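Solute Binding Protein, BlMnBP1 in complex with mannotriose (PDB 6FUV) binds manno-oligosaccharides such as mannotriose as the solute-binding component of a bifidobacterial ABC transporter. Local coordinates at residues P212-D217 with E415-W420; G295-T300 with K358-I363. All blocks are in the same frame, centred on the assembly; numbering follows the deposited sequence.

Contact 1 of 2, residues P212-D217 with E415-W420; sequences PFAKDD and EWDQKW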
loop_
_atom_site.group_PDB
_atom_site.type_symbol
_atom_site.label_atom_id
_atom_site.label_comp_id
_atom_site.label_asym_id
_atom_site.label_seq_id
_atom_site.Cartn_x
_atom_site.Cartn_y
_atom_site.Cartn_z
ATOM N N PRO A 212 8.915 18.837 7.833
ATOM C CA PRO A 212 7.963 18.444 6.790
ATOM C C PRO A 212 6.545 18.293 7.279
ATOM O O PRO A 212 5.628 18.207 6.430
ATOM C CB PRO A 212 8.526 17.118 6.282
ATOM C CG PRO A 212 9.295 16.591 7.443
ATOM C CD PRO A 212 9.920 17.810 8.094
ATOM N N PHE A 213 6.321 18.229 8.597
ATOM C CA PHE A 213 4.986 17.974 9.122
ATOM C C PHE A 213 4.298 19.250 9.587
ATOM O O PHE A 213 3.132 19.202 9.974
ATOM C CB PHE A 213 5.031 16.950 10.269
ATOM C CG PHE A 213 5.639 15.640 9.866
ATOM C CD1 PHE A 213 4.946 14.745 9.059
ATOM C CD2 PHE A 213 6.907 15.338 10.244
ATOM C CE1 PHE A 213 5.527 13.635 8.583
ATOM C CE2 PHE A 213 7.489 14.137 9.840
ATOM C CZ PHE A 213 6.777 13.281 9.014
ATOM N N ALA A 214 4.975 20.391 9.522
ATOM C CA ALA A 214 4.342 21.641 9.901
ATOM C C ALA A 214 3.285 22.068 8.872
ATOM O O ALA A 214 3.358 21.757 7.680
ATOM C CB ALA A 214 5.406 22.723 10.054
ATOM N N LYS A 215 2.280 22.782 9.359
ATOM C CA LYS A 215 1.276 23.361 8.485
ATOM C C LYS A 215 1.952 24.273 7.471
ATOM O O LYS A 215 2.914 24.970 7.773
ATOM C CB LYS A 215 0.232 24.125 9.313
ATOM C CG LYS A 215 -0.882 24.737 8.450
ATOM C CD LYS A 215 -2.036 25.290 9.289
ATOM C CE LYS A 215 -1.587 26.415 10.186
ATOM N NZ LYS A 215 -2.709 27.075 10.905
ATOM N N ASP A 216 1.474 24.227 6.244
ATOM C CA ASP A 216 1.966 25.069 5.150
ATOM C C ASP A 216 1.028 26.262 5.059
ATOM O O ASP A 216 -0.076 26.151 4.532
ATOM C CB ASP A 216 1.978 24.286 3.842
ATOM C CG ASP A 216 2.321 25.130 2.649
ATOM O OD1 ASP A 216 2.438 26.377 2.777
ATOM O OD2 ASP A 216 2.477 24.523 1.568
ATOM N N ASP A 217 1.442 27.393 5.631
ATOM C CA ASP A 217 0.580 28.559 5.693
ATOM C C ASP A 217 0.286 29.170 4.325
ATOM O O ASP A 217 -0.717 29.865 4.208
ATOM C CB ASP A 217 1.164 29.639 6.615
ATOM C CG ASP A 217 2.527 30.087 6.206
ATOM O OD1 ASP A 217 3.009 29.661 5.148
ATOM O OD2 ASP A 217 3.142 30.854 6.966
ATOM N N GLU A 415 5.885 17.758 17.439
ATOM C CA GLU A 415 6.678 16.715 18.066
ATOM C C GLU A 415 7.310 15.810 17.021
ATOM O O GLU A 415 8.490 15.447 17.154
ATOM C CB GLU A 415 5.811 15.938 19.033
ATOM C CG GLU A 415 5.551 16.706 20.335
ATOM C CD GLU A 415 4.471 16.120 21.183
ATOM O OE1 GLU A 415 4.067 14.981 20.939
ATOM O OE2 GLU A 415 4.009 16.824 22.111
ATOM N N TRP A 416 6.559 15.482 15.948
ATOM C CA TRP A 416 7.158 14.742 14.847
ATOM C C TRP A 416 8.292 15.558 14.240
ATOM O O TRP A 416 9.365 15.016 13.955
ATOM C CB TRP A 416 6.120 14.403 13.787
ATOM C CG TRP A 416 5.055 13.451 14.137
ATOM C CD1 TRP A 416 4.626 13.109 15.365
ATOM C CD2 TRP A 416 4.297 12.663 13.216
ATOM N NE1 TRP A 416 3.628 12.189 15.278
ATOM C CE2 TRP A 416 3.427 11.873 13.964
ATOM C CE3 TRP A 416 4.290 12.528 11.829
ATOM C CZ2 TRP A 416 2.534 10.967 13.382
ATOM C CZ3 TRP A 416 3.377 11.610 11.238
ATOM C CH2 TRP A 416 2.506 10.886 12.016
ATOM N N ASP A 417 8.085 16.871 14.072
ATOM C CA ASP A 417 9.117 17.699 13.445
ATOM C C ASP A 417 10.401 17.706 14.277
ATOM O O ASP A 417 11.511 17.685 13.733
ATOM C CB ASP A 417 8.622 19.139 13.239
ATOM C CG ASP A 417 7.807 19.315 11.961
ATOM O OD1 ASP A 417 7.762 18.397 11.086
ATOM O OD2 ASP A 417 7.184 20.372 11.841
ATOM N N GLN A 418 10.276 17.783 15.598
ATOM C CA GLN A 418 11.467 17.694 16.433
ATOM C C GLN A 418 12.210 16.386 16.184
ATOM O O GLN A 418 13.413 16.388 15.922
ATOM C CB GLN A 418 11.092 17.852 17.905
ATOM C CG GLN A 418 11.140 19.308 18.376
ATOM C CD GLN A 418 10.174 19.610 19.513
ATOM O OE1 GLN A 418 9.640 20.727 19.591
ATOM N NE2 GLN A 418 9.932 18.620 20.396
ATOM N N LYS A 419 11.505 15.260 16.218
ATOM C CA LYS A 419 12.180 13.990 15.995
ATOM C C LYS A 419 12.732 13.879 14.579
ATOM O O LYS A 419 13.793 13.281 14.365
ATOM C CB LYS A 419 11.217 12.867 16.300
ATOM C CG LYS A 419 11.031 12.629 17.797
ATOM C CD LYS A 419 9.799 11.768 18.064
ATOM C CE LYS A 419 9.654 11.452 19.545
ATOM N NZ LYS A 419 8.765 10.274 19.738
ATOM N N TRP A 420 12.030 14.436 13.597
ATOM C CA TRP A 420 12.504 14.272 12.230
ATOM C C TRP A 420 13.695 15.184 11.978
ATOM O O TRP A 420 14.719 14.739 11.440
ATOM C CB TRP A 420 11.377 14.541 11.231
ATOM C CG TRP A 420 11.769 14.395 9.824
ATOM C CD1 TRP A 420 12.235 15.377 9.027
ATOM C CD2 TRP A 420 11.733 13.214 9.024
ATOM N NE1 TRP A 420 12.482 14.893 7.783
ATOM C CE2 TRP A 420 12.175 13.564 7.757
ATOM C CE3 TRP A 420 11.390 11.891 9.264
ATOM C CZ2 TRP A 420 12.263 12.653 6.720
ATOM C CZ3 TRP A 420 11.464 10.996 8.231
ATOM C CH2 TRP A 420 11.913 11.376 6.980
#
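Phe213 meets two tryptophans one helical turn apart on helix 409-426, Trp416 over one face of its ring and Trp420 at its edge, while its backbone is held by Asp417. The CE3 edge of the Trp416 indole stands over the centre of that face, with CE3 3.6 Å from Phe213 CD1 and the planes at 82°, an edge-to-face stack. Phe213 then plays the other part with Trp420: its own edge is directed at the face of the five-membered ring, the planes close to perpendicular at 89°. Separately, Phe213 CE2 lies 4.1 Å from the Trp420 CB methylene. These three rings form an aromatic cluster, and Tyr228 of helix 223-236 and Phe376 of helix 375-383 extend it through further edge-to-face pairs. The cluster fastens the loop between helices 201-205 and 223-236 to the C-terminal helix of this solute-binding protein. Asp417 supplies the polar part. Its CG is anti to its carbonyl carbon (chi1 -84°), which carries the carboxylate along the helix flank to the loop, where OD1 accepts a hydrogen bond from Phe213 N at 2.9 Å through its syn lone pair. The same oxygen sits near the plane of the Phe213 ring, at its edge, 3.3 Å from CD2. OD2 rests against Ala214 CB at 3.4 Å. Pro212 completes the loop's side by laying CG over the five-membered ring of Trp420, a CH-pi contact 3.8 Å from the centroid, and CD 3.5 Å from Trp420 CD1. Trp420 NE1 is hydrogen-bonded to the carbonyl oxygen of Met206.

Contact 2 of 2, residues G295-T300 with K358-I363; sequences GKQYAT and KDVELI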
loop_
_atom_site.group_PDB
_atom_site.type_symbol
_atom_site.label_atom_id
_atom_site.label_comp_id
_atom_site.label_asym_id
_atom_site.label_seq_id
_atom_site.Cartn_x
_atom_site.Cartn_y
_atom_site.Cartn_z
ATOM N N GLY A 295 -5.861 23.833 -7.636
ATOM C CA GLY A 295 -6.919 23.382 -8.518
ATOM C C GLY A 295 -6.844 21.968 -9.040
ATOM O O GLY A 295 -7.758 21.569 -9.776
ATOM N N LYS A 296 -5.828 21.190 -8.657
ATOM C CA LYS A 296 -5.638 19.842 -9.176
ATOM C C LYS A 296 -5.479 18.813 -8.071
ATOM O O LYS A 296 -5.058 19.111 -6.966
ATOM C CB LYS A 296 -4.441 19.789 -10.083
ATOM C CG LYS A 296 -4.706 20.333 -11.508
ATOM C CD LYS A 296 -3.452 20.304 -12.364
ATOM C CE LYS A 296 -2.987 18.851 -12.660
ATOM N NZ LYS A 296 -3.963 18.070 -13.491
ATOM N N GLN A 297 -5.858 17.594 -8.381
ATOM C CA GLN A 297 -5.728 16.464 -7.483
ATOM C C GLN A 297 -4.725 15.476 -8.028
ATOM O O GLN A 297 -4.614 15.298 -9.245
ATOM C CB GLN A 297 -7.055 15.746 -7.264
ATOM C CG GLN A 297 -7.987 16.520 -6.380
ATOM C CD GLN A 297 -9.092 15.702 -5.875
ATOM O OE1 GLN A 297 -9.222 15.509 -4.681
ATOM N NE2 GLN A 297 -9.906 15.198 -6.771
ATOM N N TYR A 298 -3.976 14.857 -7.107
ATOM C CA TYR A 298 -2.846 14.009 -7.448
ATOM C C TYR A 298 -2.934 12.755 -6.613
ATOM O O TYR A 298 -3.497 12.764 -5.529
ATOM C CB TYR A 298 -1.490 14.708 -7.189
ATOM C CG TYR A 298 -1.258 15.986 -7.909
ATOM C CD1 TYR A 298 -1.813 17.169 -7.465
ATOM C CD2 TYR A 298 -0.462 16.024 -9.053
ATOM C CE1 TYR A 298 -1.599 18.367 -8.153
ATOM C CE2 TYR A 298 -0.253 17.171 -9.724
ATOM C CZ TYR A 298 -0.803 18.349 -9.278
ATOM O OH TYR A 298 -0.573 19.456 -10.008
ATOM N N ALA A 299 -2.393 11.673 -7.137
ATOM C CA ALA A 299 -2.246 10.433 -6.396
ATOM C C ALA A 299 -0.874 9.818 -6.646
ATOM O O ALA A 299 -0.447 9.625 -7.781
ATOM C CB ALA A 299 -3.330 9.447 -6.801
ATOM N N THR A 300 -0.184 9.488 -5.579
ATOM C CA THR A 300 1.073 8.774 -5.718
ATOM C C THR A 300 0.786 7.400 -6.290
ATOM O O THR A 300 -0.119 6.695 -5.836
ATOM C CB THR A 300 1.796 8.649 -4.377
ATOM O OG1 THR A 300 1.996 9.958 -3.847
ATOM C CG2 THR A 300 3.135 8.020 -4.586
ATOM N N LYS A 358 -10.577 10.421 -13.321
ATOM C CA LYS A 358 -10.285 10.854 -14.680
ATOM C C LYS A 358 -9.503 12.157 -14.714
ATOM O O LYS A 358 -8.673 12.345 -15.603
ATOM C CB LYS A 358 -11.587 10.997 -15.440
ATOM C CG LYS A 358 -12.365 9.700 -15.603
ATOM C CD LYS A 358 -13.785 9.959 -16.177
ATOM C CE LYS A 358 -14.440 8.663 -16.647
ATOM N NZ LYS A 358 -14.626 7.667 -15.539
ATOM N N ASP A 359 -9.715 13.036 -13.743
ATOM C CA ASP A 359 -8.971 14.279 -13.643
ATOM C C ASP A 359 -7.753 14.215 -12.728
ATOM O O ASP A 359 -7.143 15.255 -12.494
ATOM C CB ASP A 359 -9.876 15.384 -13.090
ATOM C CG ASP A 359 -10.988 15.770 -14.034
ATOM O OD1 ASP A 359 -10.794 15.589 -15.240
ATOM O OD2 ASP A 359 -12.047 16.246 -13.564
ATOM N N VAL A 360 -7.400 13.059 -12.176
ATOM C CA VAL A 360 -6.335 12.971 -11.169
ATOM C C VAL A 360 -5.021 12.612 -11.846
ATOM O O VAL A 360 -4.945 11.704 -12.670
ATOM C CB VAL A 360 -6.682 11.951 -10.063
ATOM C CG1 VAL A 360 -5.571 11.827 -9.086
ATOM C CG2 VAL A 360 -7.983 12.345 -9.370
ATOM N N GLU A 361 -3.970 13.299 -11.480
ATOM C CA GLU A 361 -2.647 13.003 -12.012
ATOM C C GLU A 361 -1.931 12.018 -11.092
ATOM O O GLU A 361 -1.579 12.347 -9.966
ATOM C CB GLU A 361 -1.855 14.293 -12.165
ATOM C CG GLU A 361 -0.506 14.110 -12.823
ATOM C CD GLU A 361 0.066 15.449 -13.282
ATOM O OE1 GLU A 361 -0.755 16.365 -13.594
ATOM O OE2 GLU A 361 1.324 15.579 -13.297
ATOM N N LEU A 362 -1.734 10.806 -11.570
ATOM C CA LEU A 362 -0.954 9.815 -10.844
ATOM C C LEU A 362 0.515 10.136 -11.066
ATOM O O LEU A 362 0.949 10.363 -12.191
ATOM C CB LEU A 362 -1.236 8.399 -11.326
ATOM C CG LEU A 362 -2.612 7.776 -11.273
ATOM C CD1 LEU A 362 -2.409 6.271 -11.005
ATOM C CD2 LEU A 362 -3.517 8.330 -10.288
ATOM N N ILE A 363 1.280 10.196 -9.990
ATOM C CA ILE A 363 2.709 10.485 -10.044
ATOM C C ILE A 363 3.473 9.475 -9.184
ATOM O O ILE A 363 3.236 9.373 -7.974
ATOM C CB ILE A 363 3.000 11.910 -9.566
ATOM C CG1 ILE A 363 2.195 12.261 -8.353
ATOM C CG2 ILE A 363 2.633 12.933 -10.705
ATOM C CD1 ILE A 363 2.619 13.666 -7.713
HETATM O O HOH W 1 -7.638 17.029 -10.765
#
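Tyr298 and Glu361 pair in a parallel beta ladder in which strands 298-309 and 361-364 run side by side. Three backbone hydrogen bonds join the segments: Glu361 N to Gln297 O at 3.1 Å, Ala299 N to Glu361 O at 3.0 Å, and Ile363 N to Ala299 O at 2.9 Å. Both N-H and C=O of Ala299 are thus used across the pair, and Tyr298, Ala299 and Thr300 stand beside Glu361, Leu362 and Ile363. CA-H...O contacts fill in between, among them Leu362 CA to Ala299 O at 3.1 Å. Ahead of Glu361, a water accepts from Gln297 N; its approach to Asp359 O is doubtfully short.

Apolar packing divides between the two faces. On one, Ala299 CB touches Leu362 CD2 at 3.7 Å and lies near Val360 CG1. On the other, the Tyr298 ring runs alongside the Glu361 chain, CD2 3.8 Å from Glu361 CB, and Ile363 CD1 approaches the same CD2. Ile363 CG1 sits between the backbone N and the carbonyl carbon (chi1 42°), which turns that branch toward Tyr298.

The charged contact is looser. Lys296, bent at its last two torsions, brings NZ to 3.6 Å from Glu361 OE1, a long salt bridge at the exposed end. Thr300, paired with Ile363, borders a bound polyethylene glycol, probably from the crystallisation liquor. The chemistry implies that main-chain bonds set the register of this strand pair, with the long ion pair probably adding little to its hold.

From the N terminus the chain first builds strands 22-28, 57-63, 84-86 and 123-132 of the larger sheet, then reaches the loop 212-217 and passes through helices 223-236 and 249-257 to strand 298-309, whose start belongs to contact 2. That contact closes a loop of 57 residues, including helix 315-330, when strand 361-364 returns parallel to 298-309. The chain continues through helices 375-383 and 393-404 before helix 409-426 closes contact 1 across 197 residues. Contact 2 is therefore wholly enclosed by contact 1, and the two do not cross. Their centres are 24 Å apart. One ties a loop to the C-terminal helix; the other adds strand 361-364 to the larger mixed sheet.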